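Local coordinates for bromoperoxidase A1 (Streptomyces aureofaciens, PDB 1A8Q), which acts as a cofactor-free haloperoxidase of the alpha/beta hydrolase superfamily, able to brominate and possibly the chlorinating enzyme of 7-chlorotetracycline biosynthesis, at residues H26-N31 with V193-A198; G161-N166 with A255-D260. All coordinates share one frame; numbering follows the deposited sequence.

Interaction 1 of 2, residues H26-N31 with V193-A198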
loop_
_atom_site.group_PDB
_atom_site.type_symbol
_atom_site.label_atom_id
_atom_site.label_comp_id
_atom_site.label_asym_id
_atom_site.label_seq_id
_atom_site.Cartn_x
_atom_site.Cartn_y
_atom_site.Cartn_z
ATOM N N HIS A 26 2.018 -2.294 3.122
ATOM C CA HIS A 26 2.489 -0.951 2.922
ATOM C C HIS A 26 2.852 -0.539 1.488
ATOM O O HIS A 26 2.951 -1.428 0.662
ATOM C CB HIS A 26 3.776 -0.699 3.791
ATOM C CG HIS A 26 4.988 -1.460 3.331
ATOM N ND1 HIS A 26 5.838 -0.985 2.363
ATOM C CD2 HIS A 26 5.469 -2.686 3.738
ATOM C CE1 HIS A 26 6.801 -1.880 2.185
ATOM N NE2 HIS A 26 6.616 -2.898 2.973
ATOM N N GLY A 27 3.049 0.766 1.303
ATOM C CA GLY A 27 3.391 1.251 -0.052
ATOM C C GLY A 27 4.894 1.524 -0.210
ATOM O O GLY A 27 5.683 1.292 0.686
ATOM N N TRP A 28 5.234 2.050 -1.393
ATOM C CA TRP A 28 6.632 2.389 -1.692
ATOM C C TRP A 28 6.884 3.782 -1.206
ATOM O O TRP A 28 6.043 4.686 -1.374
ATOM C CB TRP A 28 6.695 2.357 -3.232
ATOM C CG TRP A 28 7.950 2.765 -3.963
ATOM C CD1 TRP A 28 8.946 1.958 -4.368
ATOM C CD2 TRP A 28 8.279 4.086 -4.423
ATOM N NE1 TRP A 28 9.909 2.668 -5.043
ATOM C CE2 TRP A 28 9.513 3.975 -5.091
ATOM C CE3 TRP A 28 7.674 5.339 -4.356
ATOM C CZ2 TRP A 28 10.161 5.060 -5.691
ATOM C CZ3 TRP A 28 8.306 6.428 -4.941
ATOM C CH2 TRP A 28 9.547 6.266 -5.598
ATOM N N PRO A 29 8.115 4.095 -0.751
ATOM C CA PRO A 29 9.195 3.152 -0.496
ATOM C C PRO A 29 9.368 2.851 0.989
ATOM O O PRO A 29 10.477 2.923 1.565
ATOM C CB PRO A 29 10.370 4.064 -0.932
ATOM C CG PRO A 29 9.991 5.433 -0.449
ATOM C CD PRO A 29 8.482 5.498 -0.472
ATOM N N LEU A 30 8.255 2.569 1.653
ATOM C CA LEU A 30 8.249 2.506 3.124
ATOM C C LEU A 30 8.301 1.102 3.627
ATOM O O LEU A 30 8.975 0.246 3.051
ATOM C CB LEU A 30 6.976 3.276 3.560
ATOM C CG LEU A 30 6.813 4.666 2.957
ATOM C CD1 LEU A 30 5.510 5.282 3.495
ATOM C CD2 LEU A 30 7.998 5.575 3.281
ATOM N N ASN A 31 7.668 0.854 4.789
ATOM C CA ASN A 31 7.711 -0.460 5.374
ATOM C C ASN A 31 6.576 -0.532 6.416
ATOM O O ASN A 31 5.800 0.418 6.397
ATOM C CB ASN A 31 9.079 -0.821 5.969
ATOM C CG ASN A 31 9.551 0.146 7.035
ATOM O OD1 ASN A 31 8.885 0.280 8.065
ATOM N ND2 ASN A 31 10.715 0.808 6.894
ATOM N N VAL A 193 14.074 1.260 -7.538
ATOM C CA VAL A 193 13.784 1.402 -8.984
ATOM C C VAL A 193 12.901 0.329 -9.568
ATOM O O VAL A 193 11.958 0.660 -10.323
ATOM C CB VAL A 193 15.131 1.407 -9.775
ATOM C CG1 VAL A 193 16.015 2.556 -9.289
ATOM C CG2 VAL A 193 15.855 0.096 -9.687
ATOM N N ARG A 194 12.995 -0.953 -9.221
ATOM C CA ARG A 194 12.204 -1.990 -9.851
ATOM C C ARG A 194 10.732 -1.881 -9.435
ATOM O O ARG A 194 9.856 -2.262 -10.233
ATOM C CB ARG A 194 12.642 -3.404 -9.450
ATOM C CG ARG A 194 14.000 -3.823 -10.000
ATOM C CD ARG A 194 13.801 -4.414 -11.415
ATOM N NE ARG A 194 13.534 -3.313 -12.337
ATOM C CZ ARG A 194 14.493 -2.533 -12.833
ATOM N NH1 ARG A 194 15.749 -2.776 -12.468
ATOM N NH2 ARG A 194 14.232 -1.532 -13.682
ATOM N N CYS A 195 10.507 -1.395 -8.196
ATOM C CA CYS A 195 9.077 -1.244 -7.839
ATOM C C CYS A 195 8.414 -0.199 -8.721
ATOM O O CYS A 195 7.182 -0.350 -8.960
ATOM C CB CYS A 195 8.963 -0.759 -6.379
ATOM S SG CYS A 195 9.183 -2.168 -5.239
ATOM N N VAL A 196 9.084 0.840 -9.182
ATOM C CA VAL A 196 8.478 1.824 -10.067
ATOM C C VAL A 196 7.981 1.158 -11.353
ATOM O O VAL A 196 6.843 1.395 -11.790
ATOM C CB VAL A 196 9.459 2.950 -10.433
ATOM C CG1 VAL A 196 8.779 3.981 -11.332
ATOM C CG2 VAL A 196 9.901 3.619 -9.120
ATOM N N ASP A 197 8.828 0.351 -11.969
ATOM C CA ASP A 197 8.446 -0.385 -13.180
ATOM C C ASP A 197 7.218 -1.249 -12.872
ATOM O O ASP A 197 6.308 -1.358 -13.699
ATOM C CB ASP A 197 9.546 -1.304 -13.697
ATOM C CG ASP A 197 10.665 -0.561 -14.407
ATOM O OD1 ASP A 197 10.478 0.567 -14.847
ATOM O OD2 ASP A 197 11.776 -1.124 -14.526
ATOM N N ALA A 198 7.253 -1.926 -11.719
ATOM C CA ALA A 198 6.104 -2.777 -11.430
ATOM C C ALA A 198 4.858 -1.931 -11.194
ATOM O O ALA A 198 3.803 -2.346 -11.710
ATOM C CB ALA A 198 6.378 -3.655 -10.211
#

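Interaction 2 of 2, residues G161-N166 with A255-D260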
loop_
_atom_site.group_PDB
_atom_site.type_symbol
_atom_site.label_atom_id
_atom_site.label_comp_id
_atom_site.label_asym_id
_atom_site.label_seq_id
_atom_site.Cartn_x
_atom_site.Cartn_y
_atom_site.Cartn_z
ATOM N N GLY A 161 5.576 15.970 -2.355
ATOM C CA GLY A 161 4.418 15.531 -3.146
ATOM C C GLY A 161 3.622 14.447 -2.428
ATOM O O GLY A 161 2.390 14.361 -2.569
ATOM N N PHE A 162 4.316 13.529 -1.743
ATOM C CA PHE A 162 3.642 12.396 -1.115
ATOM C C PHE A 162 2.585 12.896 -0.126
ATOM O O PHE A 162 1.515 12.306 -0.001
ATOM C CB PHE A 162 4.703 11.566 -0.392
ATOM C CG PHE A 162 4.292 10.198 0.055
ATOM C CD1 PHE A 162 3.734 10.021 1.306
ATOM C CD2 PHE A 162 4.558 9.111 -0.763
ATOM C CE1 PHE A 162 3.378 8.735 1.734
ATOM C CE2 PHE A 162 4.246 7.833 -0.325
ATOM C CZ PHE A 162 3.649 7.694 0.905
ATOM N N PHE A 163 2.875 13.969 0.598
ATOM C CA PHE A 163 1.963 14.491 1.614
ATOM C C PHE A 163 1.245 15.745 1.156
ATOM O O PHE A 163 0.530 16.344 1.981
ATOM C CB PHE A 163 2.775 14.888 2.884
ATOM C CG PHE A 163 3.376 13.716 3.600
ATOM C CD1 PHE A 163 2.620 12.729 4.173
ATOM C CD2 PHE A 163 4.776 13.598 3.673
ATOM C CE1 PHE A 163 3.158 11.636 4.827
ATOM C CE2 PHE A 163 5.333 12.516 4.335
ATOM C CZ PHE A 163 4.546 11.538 4.911
ATOM N N SER A 164 1.337 16.123 -0.122
ATOM C CA SER A 164 0.737 17.367 -0.610
ATOM C C SER A 164 1.102 18.511 0.311
ATOM O O SER A 164 0.321 19.418 0.644
ATOM C CB SER A 164 -0.811 17.275 -0.702
ATOM O OG SER A 164 -1.111 16.289 -1.675
ATOM N N ALA A 165 2.410 18.599 0.639
ATOM C CA ALA A 165 2.853 19.587 1.617
ATOM C C ALA A 165 3.034 20.963 1.004
ATOM O O ALA A 165 3.471 21.920 1.669
ATOM C CB ALA A 165 4.167 19.061 2.221
ATOM N N ASN A 166 2.745 21.097 -0.279
ATOM C CA ASN A 166 2.739 22.377 -0.960
ATOM C C ASN A 166 1.428 23.129 -0.743
ATOM O O ASN A 166 1.341 24.300 -1.141
ATOM C CB ASN A 166 2.992 22.184 -2.461
ATOM C CG ASN A 166 2.338 20.932 -3.009
ATOM O OD1 ASN A 166 1.173 20.612 -2.776
ATOM N ND2 ASN A 166 3.127 20.166 -3.774
ATOM N N ALA A 255 -2.680 7.845 5.942
ATOM C CA ALA A 255 -2.531 7.065 7.161
ATOM C C ALA A 255 -1.566 7.708 8.164
ATOM O O ALA A 255 -1.602 7.310 9.338
ATOM C CB ALA A 255 -1.992 5.673 6.825
ATOM N N MET A 256 -0.700 8.619 7.707
ATOM C CA MET A 256 0.303 9.215 8.581
ATOM C C MET A 256 0.098 10.674 8.910
ATOM O O MET A 256 0.755 11.224 9.809
ATOM C CB MET A 256 1.686 9.072 7.846
ATOM C CG MET A 256 2.195 7.649 7.954
ATOM S SD MET A 256 3.546 7.396 6.719
ATOM C CE MET A 256 2.573 7.273 5.249
ATOM N N VAL A 257 -0.793 11.382 8.200
ATOM C CA VAL A 257 -0.913 12.840 8.386
ATOM C C VAL A 257 -1.942 13.153 9.472
ATOM O O VAL A 257 -3.038 12.592 9.474
ATOM C CB VAL A 257 -1.391 13.489 7.073
ATOM C CG1 VAL A 257 -1.717 14.973 7.285
ATOM C CG2 VAL A 257 -0.341 13.416 5.959
ATOM N N PRO A 258 -1.627 14.016 10.413
ATOM C CA PRO A 258 -2.577 14.378 11.472
ATOM C C PRO A 258 -3.930 14.779 10.880
ATOM O O PRO A 258 -3.958 15.527 9.909
ATOM C CB PRO A 258 -1.939 15.616 12.110
ATOM C CG PRO A 258 -0.465 15.372 11.936
ATOM C CD PRO A 258 -0.351 14.767 10.552
ATOM N N GLY A 259 -4.991 14.375 11.526
ATOM C CA GLY A 259 -6.360 14.724 11.100
ATOM C C GLY A 259 -6.915 13.673 10.152
ATOM O O GLY A 259 -7.902 12.947 10.416
ATOM N N ASP A 260 -6.205 13.486 9.014
ATOM C CA ASP A 260 -6.647 12.461 8.083
ATOM C C ASP A 260 -6.506 11.089 8.659
ATOM O O ASP A 260 -7.277 10.187 8.372
ATOM C CB ASP A 260 -5.842 12.542 6.775
ATOM C CG ASP A 260 -6.221 13.758 5.943
ATOM O OD1 ASP A 260 -6.932 14.668 6.408
ATOM O OD2 ASP A 260 -5.747 13.833 4.803
#

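Interaction 1 of 2, residues H26-N31 with V193-A198
The indole of Trp28 lies against one side of helix 189-201, its pyrrole end on Cys195 and its benzene end on Val196. CD1 of Trp28 comes to 3.4 Å from CB of Cys195, while CZ2 of Trp28 rests 3.7 Å from CG2 of Val196. CB of Cys195 and CG2 of Val196 both approach the ring system obliquely. With CG anti to the backbone N (chi1 175°), the indole extends from the loop to the helix and still keeps Pro29 against one face. The sulfur of Cys195 sits beyond the edge of the five-membered ring, with SG 5.3 Å from the centroid and 75° off the normal, a sulfur-aromatic contact. This loop follows strand 21-25 of the alpha/beta hydrolase fold, and helix 189-201 belongs to the helical region inserted after strand 112-118, so Trp28 ties the core domain to its cap. As in related enzymes, the backbone amide of Trp28 probably contributes to the oxyanion hole. The indole NE1 is satisfied by Gly192 O, and Phe199 and Trp155 add edge-to-face ring contacts. At the base of the loop, His26 ND1 donates to Gly27 O at 2.8 Å, nearly straight and in the imidazole plane. Leu30 N reaches that same oxygen at 3.0 Å from the opposite face of the carbonyl plane. A cis peptide precedes Pro29, whose CB lies nearer the border of the indole face than its centre.

Interaction 2 of 2, residues G161-N166 with A255-D260
Two consecutive aromatic residues at the end of a helix, Phe162 and Phe163, both meet the side chain of Met256, one at its tip and the other at its base. The terminal methyl CE of Met256 meets the first ring edge-on, at 3.9 Å from CE1 of Phe162. The chain of Met256 is extended at chi2 but bends at chi3 (-76°), which turns that methyl toward Phe162. Nearer the backbone, CB of Met256 lies at the edge of the second ring, 4.2 Å from CE1 of Phe163. Val257 makes the closer contact with Phe163: its CG2 stands 3.5 Å from CD1, oblique to the ring. The two phenyl groups also pack on each other, CD1 of Phe162 lying 3.9 Å above the plane of Phe163 and over its centre. Helix 137-162 finishes here in a Schellman motif: Ser164, with positive phi, takes the C' position, its N bonds to Gly161 O at 3.2 Å, and Ala165 N bonds to the carbonyl O of the residue before Gly161. Residues 255-260 form the last part of the loop that carries the catalytic His252 and lead into helix 260-272, with Gly259 as N-cap. Phe162 also meets His252 edge-to-face, placing the contact beside the catalytic triad. Only carbon atoms meet across the two segments, which implies cohesion by dispersion and burial of apolar surface.

Overall arrangement
Both interactions join the helical cap to loops that follow strands 21-25 and 243-247 of the sheet, both near the catalytic centre, with their centres about 18 Å apart. Residues 26-31 bridge them: Leu30 CD1 lies 4.0 Å from both Met256 CE and Phe162 CZ, and Trp28 O is 3.8 Å from Phe162 CE2. Interaction 1 thus continues through this loop into interaction 2. Ser94 and His252 of the triad completed by Asp223 lie near both: the side chain of Trp28 is about 6 Å from that of Ser94, and that of Phe162 about 3 Å from that of His252. Phe180 on helix 174-184 touches residues of both contacts.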